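Local coordinates for pesticidal crystal protein Cry2Aa (Bacillus thuringiensis serovar kurstaki, PDB 1I5P), which kills dipteran and lepidopteran larvae by binding to their midgut epithelial cells and promoting colloid-osmotic lysis, at residues Ile69-Leu74 with Val191-Asp196; Arg125-Gln130 with Ser148-Met153; Leu172-Phe177 with Ser220-Asn225; Thr229-Leu234 with Phe288-Trp293. All coordinates share one frame; numbering follows the deposited sequence.

Contact 1. Residues Ile69-Leu74 with Val191-Asp196; sequences IGKRIL and VILNAD
Lys-71 lays the methylene part of its side chain across Leu-193 at about a right angle, CD of Lys-71 standing 4.1 Å from CB of Leu-193. CG of Lys-71 sits anti to the carbonyl carbon (chi1 -65°), and the chain bends at chi2 (-71°), which places CD. Beyond the overlap, NZ of Lys-71 reaches a water at 2.9 Å that also donates to the backbone O of Leu-193; NZ also bonds OE1 of Gln-265. The backbone O of Lys-71 faces 191-196 too, with CB of Leu-193 3.7 Å away, and accepts one direct bond, from ND2 of Asn-194 at 2.9 Å. This bond is bent, 134° at the hydrogen, and its donor stands well above the carbonyl plane. Asn-194 is the first residue to leave helical geometry after helix 170-193, so the contact ties the C-terminal end of that helix to the loop between helices 53-65 and 74-81 in the toxin's N-terminal helical bundle. ND2 of Asn-194 also bonds O of Asp-190, while the carboxylate of Asp-190 takes the backbone N of both Ile-73 and Leu-74, where helix 74-81 begins. CB of Arg-72 packs 4.0 Å from ND2 of Asn-194, and NH1 of Arg-72 forms a salt bridge with Asp-132.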
loop_
_atom_site.group_PDB
_atom_site.type_symbol
_atom_site.label_atom_id
_atom_site.label_comp_id
_atom_site.label_asym_id
_atom_site.label_seq_id
_atom_site.Cartn_x
_atom_site.Cartn_y
_atom_site.Cartn_z
ATOM N N ILE A 69 14.526 14.573 -11.789
ATOM C CA ILE A 69 15.909 14.677 -11.350
ATOM C C ILE A 69 16.496 13.318 -10.954
ATOM O O ILE A 69 17.714 13.158 -10.890
ATOM C CB ILE A 69 16.025 15.654 -10.166
ATOM C CG1 ILE A 69 17.494 15.957 -9.882
ATOM C CG2 ILE A 69 15.362 15.068 -8.930
ATOM C CD1 ILE A 69 17.693 17.143 -8.953
ATOM N N GLY A 70 15.626 12.341 -10.714
ATOM C CA GLY A 70 16.079 11.017 -10.319
ATOM C C GLY A 70 16.578 10.138 -11.452
ATOM O O GLY A 70 16.112 9.011 -11.624
ATOM N N LYS A 71 17.544 10.652 -12.209
ATOM C CA LYS A 71 18.127 9.946 -13.339
ATOM C C LYS A 71 19.028 8.788 -12.918
ATOM O O LYS A 71 19.154 7.799 -13.640
ATOM C CB LYS A 71 18.950 10.918 -14.197
ATOM C CG LYS A 71 18.152 12.023 -14.872
ATOM C CD LYS A 71 17.289 11.477 -15.997
ATOM C CE LYS A 71 16.629 12.605 -16.793
ATOM N NZ LYS A 71 15.936 12.087 -18.000
ATOM N N ARG A 72 19.658 8.912 -11.753
ATOM C CA ARG A 72 20.559 7.876 -11.275
ATOM C C ARG A 72 20.158 7.405 -9.884
ATOM O O ARG A 72 20.114 8.188 -8.929
ATOM C CB ARG A 72 21.995 8.402 -11.265
ATOM C CG ARG A 72 23.048 7.333 -11.082
ATOM C CD ARG A 72 24.443 7.945 -11.040
ATOM N NE ARG A 72 25.470 6.938 -10.775
ATOM C CZ ARG A 72 26.756 7.215 -10.579
ATOM N NH1 ARG A 72 27.184 8.471 -10.617
ATOM N NH2 ARG A 72 27.615 6.233 -10.347
ATOM N N ILE A 73 19.876 6.113 -9.778
ATOM C CA ILE A 73 19.442 5.522 -8.522
ATOM C C ILE A 73 20.491 4.697 -7.782
ATOM O O ILE A 73 20.689 4.870 -6.582
ATOM C CB ILE A 73 18.217 4.594 -8.751
ATOM C CG1 ILE A 73 17.029 5.393 -9.285
ATOM C CG2 ILE A 73 17.838 3.898 -7.449
ATOM C CD1 ILE A 73 15.853 4.516 -9.729
ATOM N N LEU A 74 21.154 3.800 -8.507
ATOM C CA LEU A 74 22.119 2.879 -7.909
ATOM C C LEU A 74 23.136 3.409 -6.903
ATOM O O LEU A 74 23.352 2.787 -5.865
ATOM C CB LEU A 74 22.856 2.098 -9.001
ATOM C CG LEU A 74 23.478 0.788 -8.485
ATOM C CD1 LEU A 74 22.355 -0.154 -8.042
ATOM C CD2 LEU A 74 24.334 0.135 -9.559
ATOM N N VAL A 191 21.423 2.782 -16.594
ATOM C CA VAL A 191 22.076 2.693 -17.896
ATOM C C VAL A 191 21.236 3.404 -18.950
ATOM O O VAL A 191 21.757 4.149 -19.780
ATOM C CB VAL A 191 22.269 1.221 -18.328
ATOM C CG1 VAL A 191 22.774 1.160 -19.768
ATOM C CG2 VAL A 191 23.245 0.528 -17.389
ATOM N N ILE A 192 19.929 3.172 -18.897
ATOM C CA ILE A 192 18.994 3.771 -19.843
ATOM C C ILE A 192 18.936 5.298 -19.762
ATOM O O ILE A 192 19.133 5.991 -20.766
ATOM C CB ILE A 192 17.562 3.229 -19.619
ATOM C CG1 ILE A 192 17.534 1.717 -19.883
ATOM C CG2 ILE A 192 16.575 3.968 -20.517
ATOM C CD1 ILE A 192 16.229 1.045 -19.512
ATOM N N LEU A 193 18.664 5.816 -18.567
ATOM C CA LEU A 193 18.531 7.256 -18.359
ATOM C C LEU A 193 19.824 8.066 -18.421
ATOM O O LEU A 193 19.790 9.290 -18.539
ATOM C CB LEU A 193 17.813 7.520 -17.030
ATOM C CG LEU A 193 16.377 6.976 -16.960
ATOM C CD1 LEU A 193 15.778 7.232 -15.582
ATOM C CD2 LEU A 193 15.528 7.632 -18.051
ATOM N N ASN A 194 20.958 7.380 -18.352
ATOM C CA ASN A 194 22.261 8.035 -18.405
ATOM C C ASN A 194 23.047 7.570 -19.626
ATOM O O ASN A 194 24.265 7.749 -19.696
ATOM C CB ASN A 194 23.046 7.714 -17.133
ATOM C CG ASN A 194 22.412 8.318 -15.901
ATOM O OD1 ASN A 194 22.632 9.486 -15.595
ATOM N ND2 ASN A 194 21.601 7.531 -15.197
ATOM N N ALA A 195 22.336 6.982 -20.586
ATOM C CA ALA A 195 22.943 6.449 -21.806
ATOM C C ALA A 195 23.909 7.410 -22.498
ATOM O O ALA A 195 25.088 7.105 -22.663
ATOM C CB ALA A 195 21.848 6.023 -22.778
ATOM N N ASP A 196 23.404 8.562 -22.916
ATOM C CA ASP A 196 24.243 9.543 -23.591
ATOM C C ASP A 196 25.393 10.000 -22.699
ATOM O O ASP A 196 26.541 10.051 -23.134
ATOM C CB ASP A 196 23.399 10.744 -24.021
ATOM C CG ASP A 196 22.381 10.385 -25.091
ATOM O OD1 ASP A 196 21.444 11.182 -25.314
ATOM O OD2 ASP A 196 22.520 9.308 -25.712
HETATM O O HOH W 1 17.954 10.672 -19.498
#

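Contact 2. Residues Arg125-Gln130 with Ser148-Met153; sequences REFNQQ and SSVNTM
Phe-127 makes the apolar part of the contact, meeting Val-150 and Met-153. Its CG is anti to the backbone N (chi1 171°), and the ring lies beside Val-150, both side chains pointing the same way. CG2 of Val-150 touches the ring edge at CE1 of Phe-127, 3.7 Å away. Met-153 instead crosses Phe-127 at about a right angle: its CB and CG pack against the CG end of the ring. The bend at chi2 brings SD of Met-153 to 3.8 Å from CB of Phe-127, a Met-aromatic contact in which the sulfur lies 5.3 Å from the ring centroid in an oblique position. Helices 107-135 and 145-160, which these residues join, are consecutive and antiparallel in the N-terminal helical bundle, their local axes 9.9 Å apart at 169°. Phe-187 of helix 170-193 meets Phe-127 edge to face, and Leu-74 packs on the same ring. A separate van der Waals approach is to a backbone oxygen: CD1 of Phe-127 lies 3.5 Å from O of Ser-149. Polar contacts flank this apolar patch. OE1 of Gln-130, at the end of a chain extended beyond CG, lies 2.7 Å from OG of Ser-149; the backbone O of Ser-145 is also within hydrogen-bonding reach of that hydroxyl. A water donates to O of Ser-149 at 2.8 Å and, weakly, to OE1 of Gln-130.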
loop_
_atom_site.group_PDB
_atom_site.type_symbol
_atom_site.label_atom_id
_atom_site.label_comp_id
_atom_site.label_asym_id
_atom_site.label_seq_id
_atom_site.Cartn_x
_atom_site.Cartn_y
_atom_site.Cartn_z
ATOM N N ARG A 125 29.610 -1.181 -5.626
ATOM C CA ARG A 125 30.432 -0.026 -5.290
ATOM C C ARG A 125 31.472 0.160 -6.390
ATOM O O ARG A 125 31.749 1.282 -6.813
ATOM C CB ARG A 125 31.140 -0.227 -3.948
ATOM C CG ARG A 125 32.117 0.904 -3.592
ATOM C CD ARG A 125 32.960 0.532 -2.386
ATOM N NE ARG A 125 33.430 -0.845 -2.496
ATOM C CZ ARG A 125 34.337 -1.275 -3.370
ATOM N NH1 ARG A 125 34.912 -0.438 -4.231
ATOM N NH2 ARG A 125 34.645 -2.562 -3.402
ATOM N N GLU A 126 32.042 -0.952 -6.846
ATOM C CA GLU A 126 33.052 -0.929 -7.900
ATOM C C GLU A 126 32.492 -0.310 -9.176
ATOM O O GLU A 126 33.155 0.511 -9.817
ATOM C CB GLU A 126 33.552 -2.352 -8.180
ATOM C CG GLU A 126 34.454 -2.906 -7.081
ATOM C CD GLU A 126 34.589 -4.425 -7.118
ATOM O OE1 GLU A 126 33.880 -5.076 -7.916
ATOM O OE2 GLU A 126 35.397 -4.968 -6.334
ATOM N N PHE A 127 31.274 -0.702 -9.540
ATOM C CA PHE A 127 30.634 -0.171 -10.738
ATOM C C PHE A 127 30.433 1.336 -10.643
ATOM O O PHE A 127 30.839 2.078 -11.537
ATOM C CB PHE A 127 29.274 -0.826 -10.980
ATOM C CG PHE A 127 28.480 -0.158 -12.072
ATOM C CD1 PHE A 127 28.824 -0.338 -13.408
ATOM C CD2 PHE A 127 27.436 0.713 -11.760
ATOM C CE1 PHE A 127 28.147 0.339 -14.423
ATOM C CE2 PHE A 127 26.752 1.398 -12.769
ATOM C CZ PHE A 127 27.111 1.208 -14.103
ATOM N N ASN A 128 29.800 1.788 -9.564
ATOM C CA ASN A 128 29.549 3.213 -9.391
ATOM C C ASN A 128 30.831 4.042 -9.330
ATOM O O ASN A 128 30.869 5.153 -9.854
ATOM C CB ASN A 128 28.692 3.451 -8.147
ATOM C CG ASN A 128 27.261 2.969 -8.324
ATOM O OD1 ASN A 128 26.656 3.168 -9.376
ATOM N ND2 ASN A 128 26.711 2.342 -7.289
ATOM N N GLN A 129 31.877 3.501 -8.710
ATOM C CA GLN A 129 33.151 4.208 -8.625
ATOM C C GLN A 129 33.778 4.316 -10.011
ATOM O O GLN A 129 34.363 5.339 -10.363
ATOM C CB GLN A 129 34.107 3.490 -7.663
ATOM C CG GLN A 129 33.887 3.872 -6.204
ATOM C CD GLN A 129 34.650 2.996 -5.225
ATOM O OE1 GLN A 129 35.199 1.955 -5.593
ATOM N NE2 GLN A 129 34.668 3.407 -3.960
ATOM N N GLN A 130 33.649 3.252 -10.797
ATOM C CA GLN A 130 34.187 3.228 -12.147
ATOM C C GLN A 130 33.483 4.273 -13.005
ATOM O O GLN A 130 34.113 4.962 -13.808
ATOM C CB GLN A 130 34.017 1.833 -12.755
ATOM C CG GLN A 130 35.150 0.880 -12.415
ATOM C CD GLN A 130 34.770 -0.581 -12.579
ATOM O OE1 GLN A 130 33.857 -0.919 -13.327
ATOM N NE2 GLN A 130 35.484 -1.457 -11.884
ATOM N N SER A 148 31.973 -1.274 -20.613
ATOM C CA SER A 148 32.655 -2.468 -20.133
ATOM C C SER A 148 32.293 -2.753 -18.675
ATOM O O SER A 148 32.161 -3.908 -18.271
ATOM C CB SER A 148 34.168 -2.287 -20.265
ATOM O OG SER A 148 34.860 -3.295 -19.552
ATOM N N SER A 149 32.135 -1.694 -17.890
ATOM C CA SER A 149 31.779 -1.832 -16.486
ATOM C C SER A 149 30.316 -2.253 -16.384
ATOM O O SER A 149 29.925 -2.962 -15.458
ATOM C CB SER A 149 31.985 -0.507 -15.748
ATOM O OG SER A 149 33.339 -0.089 -15.804
ATOM N N VAL A 150 29.516 -1.807 -17.347
ATOM C CA VAL A 150 28.099 -2.132 -17.388
ATOM C C VAL A 150 27.929 -3.619 -17.673
ATOM O O VAL A 150 27.164 -4.300 -16.998
ATOM C CB VAL A 150 27.370 -1.303 -18.479
ATOM C CG1 VAL A 150 25.972 -1.860 -18.730
ATOM C CG2 VAL A 150 27.287 0.155 -18.044
ATOM N N ASN A 151 28.653 -4.117 -18.670
ATOM C CA ASN A 151 28.578 -5.529 -19.035
ATOM C C ASN A 151 29.021 -6.443 -17.898
ATOM O O ASN A 151 28.454 -7.515 -17.697
ATOM C CB ASN A 151 29.437 -5.810 -20.272
ATOM C CG ASN A 151 28.847 -5.222 -21.535
ATOM O OD1 ASN A 151 27.740 -4.692 -21.524
ATOM N ND2 ASN A 151 29.581 -5.323 -22.635
ATOM N N THR A 152 30.037 -6.019 -17.159
ATOM C CA THR A 152 30.543 -6.809 -16.047
ATOM C C THR A 152 29.546 -6.821 -14.885
ATOM O O THR A 152 29.234 -7.878 -14.329
ATOM C CB THR A 152 31.891 -6.246 -15.550
ATOM O OG1 THR A 152 32.818 -6.209 -16.638
ATOM C CG2 THR A 152 32.463 -7.119 -14.438
ATOM N N MET A 153 29.049 -5.641 -14.528
ATOM C CA MET A 153 28.092 -5.507 -13.435
ATOM C C MET A 153 26.824 -6.304 -13.725
ATOM O O MET A 153 26.298 -6.992 -12.847
ATOM C CB MET A 153 27.743 -4.027 -13.227
ATOM C CG MET A 153 26.816 -3.748 -12.051
ATOM S SD MET A 153 27.552 -4.123 -10.446
ATOM C CE MET A 153 26.797 -5.704 -10.055
HETATM O O HOH W 2 31.498 -3.378 -13.141
#

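Contact 3. Residues Leu172-Phe177 with Ser220-Asn225; sequences LLLPLF and SNYCIN
Tyr-222 pushes one edge of its ring against a face of Phe-177, and Leu-174, one turn before Phe-177, meets both Tyr-222 and Cys-223. The two aromatic rings form a T-shaped (edge-to-face) pair, centroids 5.0 Å apart and planes at 71°. CD2 of Tyr-222 is the leading bump, 3.5 Å from CE2 of Phe-177; CE2 of Tyr-222 stands over the same face, displaced toward the rim. Both rings have CG anti to the backbone N (chi1 172° in Phe-177), and both project toward the opposing helix. Cys-223 fills a different side of Phe-177: its SG lies at the ring edge, almost in the ring plane, 3.9 Å from CE2 of Phe-177. Phe-177 thus has the tyrosine on a face and the sulfur at its rim. One turn back, Leu-174 and Tyr-222 slide past each other in opposite directions. The two methyls of Leu-174 split between Tyr-222 and Cys-223, CD1 meeting CE2 of Tyr-222 at 3.8 Å and also SG of Cys-223 at 4.0 Å, while CD2 rests 3.9 Å from the backbone O of Cys-223. Pro-175 follows Leu-174 where helix 170-193 is kinked, and it turns to helix 88-101 and to Asn-251 of helix 238-259. Tyr-219 adds a second edge-to-face partner for Phe-177. The local helix axes run 10.8 Å apart at 151°, an antiparallel pairing of long helices within the N-terminal helical bundle of a three-domain Cry toxin.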
loop_
_atom_site.group_PDB
_atom_site.type_symbol
_atom_site.label_atom_id
_atom_site.label_comp_id
_atom_site.label_asym_id
_atom_site.label_seq_id
_atom_site.Cartn_x
_atom_site.Cartn_y
_atom_site.Cartn_z
ATOM N N LEU A 172 11.543 -17.086 2.945
ATOM C CA LEU A 172 12.419 -16.517 3.956
ATOM C C LEU A 172 13.422 -15.531 3.366
ATOM O O LEU A 172 13.775 -14.537 4.001
ATOM C CB LEU A 172 13.161 -17.640 4.686
ATOM C CG LEU A 172 14.123 -17.213 5.797
ATOM C CD1 LEU A 172 13.462 -16.154 6.670
ATOM C CD2 LEU A 172 14.516 -18.433 6.628
ATOM N N LEU A 173 13.867 -15.811 2.147
ATOM C CA LEU A 173 14.836 -14.971 1.464
ATOM C C LEU A 173 14.190 -13.903 0.584
ATOM O O LEU A 173 14.876 -13.032 0.054
ATOM C CB LEU A 173 15.748 -15.843 0.601
ATOM C CG LEU A 173 16.632 -16.851 1.342
ATOM C CD1 LEU A 173 17.254 -17.829 0.354
ATOM C CD2 LEU A 173 17.718 -16.100 2.103
ATOM N N LEU A 174 12.871 -13.964 0.432
ATOM C CA LEU A 174 12.171 -13.010 -0.428
ATOM C C LEU A 174 12.515 -11.533 -0.147
ATOM O O LEU A 174 12.743 -10.767 -1.086
ATOM C CB LEU A 174 10.660 -13.237 -0.360
ATOM C CG LEU A 174 9.852 -12.693 -1.550
ATOM C CD1 LEU A 174 10.391 -13.267 -2.868
ATOM C CD2 LEU A 174 8.379 -13.043 -1.380
ATOM N N PRO A 175 12.560 -11.117 1.131
ATOM C CA PRO A 175 12.893 -9.718 1.418
ATOM C C PRO A 175 14.271 -9.381 0.859
ATOM O O PRO A 175 14.456 -8.352 0.225
ATOM C CB PRO A 175 12.835 -9.657 2.945
ATOM C CG PRO A 175 11.755 -10.637 3.256
ATOM C CD PRO A 175 12.140 -11.806 2.363
ATOM N N LEU A 176 15.235 -10.266 1.075
ATOM C CA LEU A 176 16.588 -10.037 0.569
ATOM C C LEU A 176 16.591 -10.014 -0.954
ATOM O O LEU A 176 17.220 -9.153 -1.567
ATOM C CB LEU A 176 17.544 -11.125 1.068
ATOM C CG LEU A 176 17.919 -11.157 2.554
ATOM C CD1 LEU A 176 19.075 -12.135 2.755
ATOM C CD2 LEU A 176 18.335 -9.765 3.029
ATOM N N PHE A 177 15.887 -10.957 -1.569
ATOM C CA PHE A 177 15.840 -10.997 -3.023
ATOM C C PHE A 177 15.234 -9.706 -3.567
ATOM O O PHE A 177 15.691 -9.170 -4.575
ATOM C CB PHE A 177 15.026 -12.196 -3.522
ATOM C CG PHE A 177 14.795 -12.177 -5.009
ATOM C CD1 PHE A 177 15.811 -12.538 -5.889
ATOM C CD2 PHE A 177 13.595 -11.700 -5.530
ATOM C CE1 PHE A 177 15.640 -12.419 -7.264
ATOM C CE2 PHE A 177 13.413 -11.576 -6.904
ATOM C CZ PHE A 177 14.440 -11.936 -7.774
ATOM N N SER A 220 9.213 -9.716 -10.771
ATOM C CA SER A 220 7.878 -9.432 -10.246
ATOM C C SER A 220 7.099 -10.722 -10.075
ATOM O O SER A 220 6.564 -10.994 -8.999
ATOM C CB SER A 220 7.107 -8.498 -11.184
ATOM O OG SER A 220 7.650 -7.185 -11.196
ATOM N N ASN A 221 7.038 -11.521 -11.136
ATOM C CA ASN A 221 6.308 -12.782 -11.074
ATOM C C ASN A 221 6.867 -13.707 -9.995
ATOM O O ASN A 221 6.105 -14.344 -9.268
ATOM C CB ASN A 221 6.326 -13.484 -12.437
ATOM C CG ASN A 221 5.466 -12.774 -13.479
ATOM O OD1 ASN A 221 4.591 -11.972 -13.144
ATOM N ND2 ASN A 221 5.702 -13.084 -14.751
ATOM N N TYR A 222 8.192 -13.771 -9.882
ATOM C CA TYR A 222 8.807 -14.623 -8.870
ATOM C C TYR A 222 8.357 -14.227 -7.465
ATOM O O TYR A 222 8.040 -15.085 -6.641
ATOM C CB TYR A 222 10.335 -14.550 -8.945
ATOM C CG TYR A 222 11.011 -15.281 -7.804
ATOM C CD1 TYR A 222 11.071 -16.677 -7.773
ATOM C CD2 TYR A 222 11.540 -14.579 -6.724
ATOM C CE1 TYR A 222 11.643 -17.354 -6.690
ATOM C CE2 TYR A 222 12.109 -15.241 -5.639
ATOM C CZ TYR A 222 12.160 -16.622 -5.623
ATOM O OH TYR A 222 12.724 -17.254 -4.532
ATOM N N CYS A 223 8.333 -12.924 -7.192
ATOM C CA CYS A 223 7.913 -12.431 -5.880
ATOM C C CYS A 223 6.444 -12.737 -5.623
ATOM O O CYS A 223 6.076 -13.222 -4.554
ATOM C CB CYS A 223 8.139 -10.918 -5.773
ATOM S SG CYS A 223 9.863 -10.428 -5.678
ATOM N N ILE A 224 5.609 -12.443 -6.611
ATOM C CA ILE A 224 4.178 -12.689 -6.495
ATOM C C ILE A 224 3.888 -14.169 -6.285
ATOM O O ILE A 224 3.139 -14.536 -5.381
ATOM C CB ILE A 224 3.441 -12.187 -7.750
ATOM C CG1 ILE A 224 3.591 -10.665 -7.844
ATOM C CG2 ILE A 224 1.961 -12.591 -7.696
ATOM C CD1 ILE A 224 3.181 -10.085 -9.182
ATOM N N ASN A 225 4.485 -15.018 -7.111
ATOM C CA ASN A 225 4.271 -16.455 -6.989
ATOM C C ASN A 225 4.749 -17.003 -5.643
ATOM O O ASN A 225 4.061 -17.809 -5.023
ATOM C CB ASN A 225 4.968 -17.200 -8.133
ATOM C CG ASN A 225 4.368 -16.875 -9.497
ATOM O OD1 ASN A 225 3.230 -16.419 -9.597
ATOM N ND2 ASN A 225 5.130 -17.135 -10.558
#

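Contact 4. Residues Thr229-Leu234 with Phe288-Trp293; sequences TAFRGL and FTAQNW
Phe-231 presents its ring edge to one face of the Trp-293 indole, CZ of Phe-231 lying 3.6 Å above the plane and offset toward the rim. The phenyl plane stands at 60° to the five-membered ring in this edge-to-face pair, with CZ of Phe-231 3.7 Å from CG of Trp-293. At the edge of the phenyl ring, in its plane, sits CB of Trp-293. The indole is anchored elsewhere, NE1 bonding OE2 of Glu-514 and the rings of Trp-293 and Tyr-297 meeting edge to face. Beside the aromatic pair, the methyl CB of Ala-290 packs 3.8 Å from CD2 of Phe-231 and 3.5 Å from the backbone O of Phe-231. Polar backbone atoms meet through water: one molecule donates to O of Arg-232 and O of Leu-234 and accepts from N of Ala-290 at 2.9 Å. CA of Thr-289 makes a CA-H...O contact with O of Leu-234 at 3.4 Å. Within 288-293, N of Thr-289 bonds OD1 of Asn-292 almost straight, at 172°. Beyond helix 202-232, strand 235-237 pairs antiparallel with strand 287-289; the contact thus lies at a junction between the helical N-terminal domain and the middle, beta-prism domain of the three-domain Cry fold.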
loop_
_atom_site.group_PDB
_atom_site.type_symbol
_atom_site.label_atom_id
_atom_site.label_comp_id
_atom_site.label_asym_id
_atom_site.label_seq_id
_atom_site.Cartn_x
_atom_site.Cartn_y
_atom_site.Cartn_z
ATOM N N THR A 229 1.961 -18.636 -3.004
ATOM C CA THR A 229 2.057 -20.031 -2.590
ATOM C C THR A 229 2.012 -20.132 -1.062
ATOM O O THR A 229 1.312 -20.977 -0.498
ATOM C CB THR A 229 3.368 -20.675 -3.099
ATOM O OG1 THR A 229 3.346 -20.731 -4.529
ATOM C CG2 THR A 229 3.532 -22.083 -2.540
ATOM N N ALA A 230 2.755 -19.256 -0.397
ATOM C CA ALA A 230 2.806 -19.253 1.062
ATOM C C ALA A 230 1.486 -18.811 1.672
ATOM O O ALA A 230 1.029 -19.378 2.667
ATOM C CB ALA A 230 3.924 -18.336 1.540
ATOM N N PHE A 231 0.879 -17.787 1.076
ATOM C CA PHE A 231 -0.384 -17.267 1.572
ATOM C C PHE A 231 -1.475 -18.338 1.512
ATOM O O PHE A 231 -2.339 -18.394 2.389
ATOM C CB PHE A 231 -0.809 -16.039 0.758
ATOM C CG PHE A 231 -1.859 -15.200 1.431
ATOM C CD1 PHE A 231 -1.503 -14.241 2.376
ATOM C CD2 PHE A 231 -3.207 -15.394 1.149
ATOM C CE1 PHE A 231 -2.479 -13.484 3.033
ATOM C CE2 PHE A 231 -4.186 -14.651 1.795
ATOM C CZ PHE A 231 -3.825 -13.691 2.743
ATOM N N ARG A 232 -1.442 -19.189 0.487
ATOM C CA ARG A 232 -2.447 -20.241 0.357
ATOM C C ARG A 232 -2.340 -21.289 1.466
ATOM O O ARG A 232 -3.298 -22.013 1.731
ATOM C CB ARG A 232 -2.334 -20.946 -0.996
ATOM C CG ARG A 232 -2.806 -20.153 -2.204
ATOM C CD ARG A 232 -2.859 -21.061 -3.436
ATOM N NE ARG A 232 -4.030 -21.942 -3.457
ATOM C CZ ARG A 232 -4.124 -23.038 -4.210
ATOM N NH1 ARG A 232 -3.112 -23.394 -4.993
ATOM N NH2 ARG A 232 -5.233 -23.770 -4.198
ATOM N N GLY A 233 -1.175 -21.370 2.103
ATOM C CA GLY A 233 -0.984 -22.331 3.174
ATOM C C GLY A 233 -1.301 -21.763 4.547
ATOM O O GLY A 233 -1.125 -22.432 5.569
ATOM N N LEU A 234 -1.777 -20.524 4.583
ATOM C CA LEU A 234 -2.101 -19.889 5.857
ATOM C C LEU A 234 -3.413 -20.350 6.487
ATOM O O LEU A 234 -4.398 -20.645 5.805
ATOM C CB LEU A 234 -2.162 -18.367 5.706
ATOM C CG LEU A 234 -0.875 -17.534 5.683
ATOM C CD1 LEU A 234 -1.234 -16.077 5.448
ATOM C CD2 LEU A 234 -0.128 -17.690 6.993
ATOM N N PHE A 288 -8.540 -17.925 10.047
ATOM C CA PHE A 288 -8.914 -17.769 8.644
ATOM C C PHE A 288 -7.904 -18.390 7.696
ATOM O O PHE A 288 -6.723 -18.539 8.030
ATOM C CB PHE A 288 -9.062 -16.283 8.280
ATOM C CG PHE A 288 -10.036 -15.533 9.145
ATOM C CD1 PHE A 288 -9.610 -14.903 10.310
ATOM C CD2 PHE A 288 -11.386 -15.469 8.803
ATOM C CE1 PHE A 288 -10.510 -14.218 11.123
ATOM C CE2 PHE A 288 -12.295 -14.787 9.611
ATOM C CZ PHE A 288 -11.853 -14.163 10.774
ATOM N N THR A 289 -8.383 -18.733 6.506
ATOM C CA THR A 289 -7.554 -19.306 5.461
ATOM C C THR A 289 -7.592 -18.356 4.264
ATOM O O THR A 289 -8.390 -17.415 4.234
ATOM C CB THR A 289 -8.078 -20.689 5.023
ATOM O OG1 THR A 289 -9.403 -20.554 4.496
ATOM C CG2 THR A 289 -8.103 -21.645 6.206
ATOM N N ALA A 290 -6.732 -18.604 3.282
ATOM C CA ALA A 290 -6.658 -17.766 2.090
ATOM C C ALA A 290 -7.998 -17.604 1.374
ATOM O O ALA A 290 -8.283 -16.549 0.806
ATOM C CB ALA A 290 -5.617 -18.333 1.126
ATOM N N GLN A 291 -8.823 -18.645 1.399
ATOM C CA GLN A 291 -10.125 -18.592 0.739
ATOM C C GLN A 291 -11.031 -17.527 1.362
ATOM O O GLN A 291 -11.956 -17.034 0.718
ATOM C CB GLN A 291 -10.809 -19.962 0.797
ATOM C CG GLN A 291 -10.208 -20.996 -0.158
ATOM C CD GLN A 291 -10.924 -22.343 -0.110
ATOM O OE1 GLN A 291 -10.696 -23.210 -0.956
ATOM N NE2 GLN A 291 -11.787 -22.525 0.888
ATOM N N ASN A 292 -10.745 -17.176 2.612
ATOM C CA ASN A 292 -11.515 -16.170 3.338
ATOM C C ASN A 292 -11.011 -14.754 3.077
ATOM O O ASN A 292 -11.710 -13.781 3.355
ATOM C CB ASN A 292 -11.414 -16.400 4.848
ATOM C CG ASN A 292 -11.802 -17.799 5.260
ATOM O OD1 ASN A 292 -11.280 -18.324 6.241
ATOM N ND2 ASN A 292 -12.726 -18.407 4.527
ATOM N N TRP A 293 -9.793 -14.647 2.563
ATOM C CA TRP A 293 -9.179 -13.345 2.335
ATOM C C TRP A 293 -9.971 -12.408 1.426
ATOM O O TRP A 293 -10.173 -11.243 1.771
ATOM C CB TRP A 293 -7.747 -13.518 1.805
ATOM C CG TRP A 293 -6.994 -12.221 1.654
ATOM C CD1 TRP A 293 -6.297 -11.804 0.555
ATOM C CD2 TRP A 293 -6.911 -11.155 2.610
ATOM N NE1 TRP A 293 -5.795 -10.538 0.764
ATOM C CE2 TRP A 293 -6.156 -10.117 2.014
ATOM C CE3 TRP A 293 -7.405 -10.972 3.908
ATOM C CZ2 TRP A 293 -5.882 -8.909 2.675
ATOM C CZ3 TRP A 293 -7.132 -9.768 4.568
ATOM C CH2 TRP A 293 -6.379 -8.755 3.945
HETATM O O HOH W 3 -5.130 -21.016 3.367
#

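In the fold
Contacts 1, 2 and 3 lie wholly in the N-terminal helical domain, whereas contact 4 joins that domain to the middle one. Contact 2 is nested inside the chain loop closed by contact 1, and the two touch, their centres 14 Å apart, with Val-191 packing on Val-150. Helix 170-193 carries both contact 1, at its C-terminal end, and contact 3, nearer its start; their centres are 25 Å apart and their segments alternate along the chain. Helix 202-232 then runs from contact 3 to contact 4, centres 17 Å apart; contact 4 closes last, in series after the others. Two long helices thus link contact 1 to the domain boundary at contact 4, centres 40 Å apart.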